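Local coordinates for putative adhesin (Bacteroides fragilis NCTC 9343, PDB 3PET), which is of unproven function but, as a putative lipoprotein adhesin with a right-handed beta-helix fold, probably takes part in cell adhesion, at residues V122-L127 with V142-T147. Residues are numbered along the deposited sequence; the frame is centred on the assembly and turned at random. Where two conformers were deposited one is given.
Sequences VDIQSL and VKLEGT
Val122 and Val142 open a parallel, in-register pairing of strands 122-125 and 142-145, whose axes run 4.6 Å apart at 3°. The ladder starts with Lys143 N to Val122 O (2.6 Å, 171° at the hydrogen), continues through Ile124 N to Lys143 O and Glu145 N to Ile124 O, and resumes past the corner with Leu127 N to Glu145 O and Thr147 N to Leu127 O. Leu127 pairs with Gly146, a shift of one residue that defines a beta bulge. At the backbone angles of Gly146 a CB would be jammed against the carbonyl O of Glu145, which by itself calls for glycine; it would also run into Leu127 O.

Inside, Ile124 and Leu144 lie side by side, Ile124 CD1 being 4.0 Å from Leu144 CD2, while Val122 CB lies 4.2 Å from Val142 CG1. On the outer face Asp123 runs beside the extended Lys143; their charged atoms do not touch, and a water joins them, donating to Asp123 OD2 (2.7 Å) and accepting from Lys143 NZ (3.1 Å). At the corner the Glu145 chain bends at chi2 (-83°), and OE1 receives Ser126 N at 2.8 Å, nearly along its C-O axis; OE2 forms a salt bridge with Arg167, so the carboxylate links three successive coils.

Such stacking of equivalent strands and corners is characteristic of a right-handed beta-helix. Strand 101-103 pairs with 122-125 on one side and strand 161-168 with 142-145 on the other, while across the interior Ile114 of strand 111-116 meets Ile124 and Leu144, and Leu132 and Val134 of strand 131-136 meet Leu144.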
loop_
_atom_site.group_PDB
_atom_site.type_symbol
_atom_site.label_atom_id
_atom_site.label_comp_id
_atom_site.label_asym_id
_atom_site.label_seq_id
_atom_site.Cartn_x
_atom_site.Cartn_y
_atom_site.Cartn_z
ATOM N N VAL A 122 -10.259 2.622 6.768
ATOM C CA VAL A 122 -11.240 3.681 6.994
ATOM C C VAL A 122 -12.587 3.037 6.647
ATOM O O VAL A 122 -12.741 2.467 5.559
ATOM C CB VAL A 122 -10.975 5.007 6.227
ATOM C CG1 VAL A 122 -12.070 6.047 6.512
ATOM C CG2 VAL A 122 -9.611 5.584 6.585
ATOM N N ASP A 123 -13.532 3.075 7.568
ATOM C CA ASP A 123 -14.841 2.457 7.349
ATOM C C ASP A 123 -15.913 3.455 7.737
ATOM O O ASP A 123 -16.089 3.731 8.918
ATOM C CB ASP A 123 -14.950 1.137 8.156
ATOM C CG ASP A 123 -16.159 0.259 7.840
ATOM O OD1 ASP A 123 -17.163 0.787 7.328
ATOM O OD2 ASP A 123 -16.113 -0.945 8.155
ATOM N N ILE A 124 -16.586 4.034 6.736
ATOM C CA ILE A 124 -17.625 5.051 6.943
ATOM C C ILE A 124 -18.943 4.495 6.456
ATOM O O ILE A 124 -19.077 4.130 5.289
ATOM C CB ILE A 124 -17.239 6.400 6.274
ATOM C CG1 ILE A 124 -15.946 6.962 6.952
ATOM C CG2 ILE A 124 -18.399 7.420 6.306
ATOM C CD1 ILE A 124 -15.270 7.975 6.176
ATOM N N GLN A 125 -19.910 4.452 7.378
ATOM C CA GLN A 125 -21.250 3.909 7.175
ATOM C C GLN A 125 -22.293 5.008 7.282
ATOM O O GLN A 125 -22.128 5.921 8.099
ATOM C CB GLN A 125 -21.523 2.814 8.224
ATOM C CG GLN A 125 -20.476 1.691 8.216
ATOM C CD GLN A 125 -20.661 0.683 9.327
ATOM O OE1 GLN A 125 -19.796 0.511 10.204
ATOM N NE2 GLN A 125 -21.765 -0.050 9.284
ATOM N N SER A 126 -23.373 4.910 6.461
ATOM C CA SER A 126 -24.503 5.846 6.433
ATOM C C SER A 126 -24.024 7.286 6.215
ATOM O O SER A 126 -24.389 8.201 6.971
ATOM C CB SER A 126 -25.340 5.745 7.712
ATOM O OG SER A 126 -25.665 4.399 8.005
ATOM N N LEU A 127 -23.210 7.476 5.181
ATOM C CA LEU A 127 -22.734 8.804 4.823
ATOM C C LEU A 127 -23.771 9.506 3.929
ATOM O O LEU A 127 -24.253 8.910 2.971
ATOM C CB LEU A 127 -21.368 8.689 4.097
ATOM C CG LEU A 127 -20.763 9.992 3.525
ATOM C CD1 LEU A 127 -20.432 11.019 4.629
ATOM C CD2 LEU A 127 -19.568 9.684 2.632
ATOM N N VAL A 142 -10.313 1.705 2.178
ATOM C CA VAL A 142 -11.262 2.771 2.496
ATOM C C VAL A 142 -12.642 2.246 2.089
ATOM O O VAL A 142 -12.888 2.043 0.899
ATOM C CB VAL A 142 -10.919 4.148 1.865
ATOM C CG1 VAL A 142 -11.989 5.202 2.204
ATOM C CG2 VAL A 142 -9.551 4.621 2.329
ATOM N N LYS A 143 -13.485 1.918 3.077
ATOM C CA LYS A 143 -14.834 1.406 2.866
ATOM C C LYS A 143 -15.846 2.526 3.112
ATOM O O LYS A 143 -15.795 3.190 4.148
ATOM C CB LYS A 143 -15.116 0.181 3.747
ATOM C CG LYS A 143 -16.431 -0.523 3.409
ATOM C CD LYS A 143 -16.578 -1.822 4.180
ATOM C CE LYS A 143 -17.911 -2.489 3.922
ATOM N NZ LYS A 143 -18.173 -3.592 4.886
ATOM N N LEU A 144 -16.739 2.745 2.128
ATOM C CA LEU A 144 -17.730 3.815 2.139
ATOM C C LEU A 144 -19.108 3.321 1.745
ATOM O O LEU A 144 -19.262 2.634 0.735
ATOM C CB LEU A 144 -17.291 4.919 1.153
ATOM C CG LEU A 144 -15.876 5.495 1.339
ATOM C CD1 LEU A 144 -15.344 6.047 0.055
ATOM C CD2 LEU A 144 -15.843 6.553 2.441
ATOM N N GLU A 145 -20.114 3.708 2.523
ATOM C CA GLU A 145 -21.512 3.386 2.258
ATOM C C GLU A 145 -22.358 4.641 2.495
ATOM O O GLU A 145 -22.111 5.392 3.438
ATOM C CB GLU A 145 -21.985 2.200 3.114
ATOM C CG GLU A 145 -23.418 1.733 2.820
ATOM C CD GLU A 145 -24.509 2.524 3.525
ATOM O OE1 GLU A 145 -24.244 3.008 4.644
ATOM O OE2 GLU A 145 -25.620 2.676 2.966
ATOM N N GLY A 146 -23.339 4.847 1.624
ATOM C CA GLY A 146 -24.246 5.984 1.718
ATOM C C GLY A 146 -24.491 6.636 0.381
ATOM O O GLY A 146 -24.608 5.954 -0.631
ATOM N N THR A 147 -24.602 7.956 0.373
ATOM C CA THR A 147 -24.872 8.689 -0.869
ATOM C C THR A 147 -23.974 9.920 -0.975
ATOM O O THR A 147 -23.582 10.512 0.032
ATOM C CB THR A 147 -26.380 9.110 -0.994
ATOM O OG1 THR A 147 -26.699 10.104 -0.010
ATOM C CG2 THR A 147 -27.359 7.935 -0.910
HETATM O O HOH W 1 -18.558 -2.018 7.558
#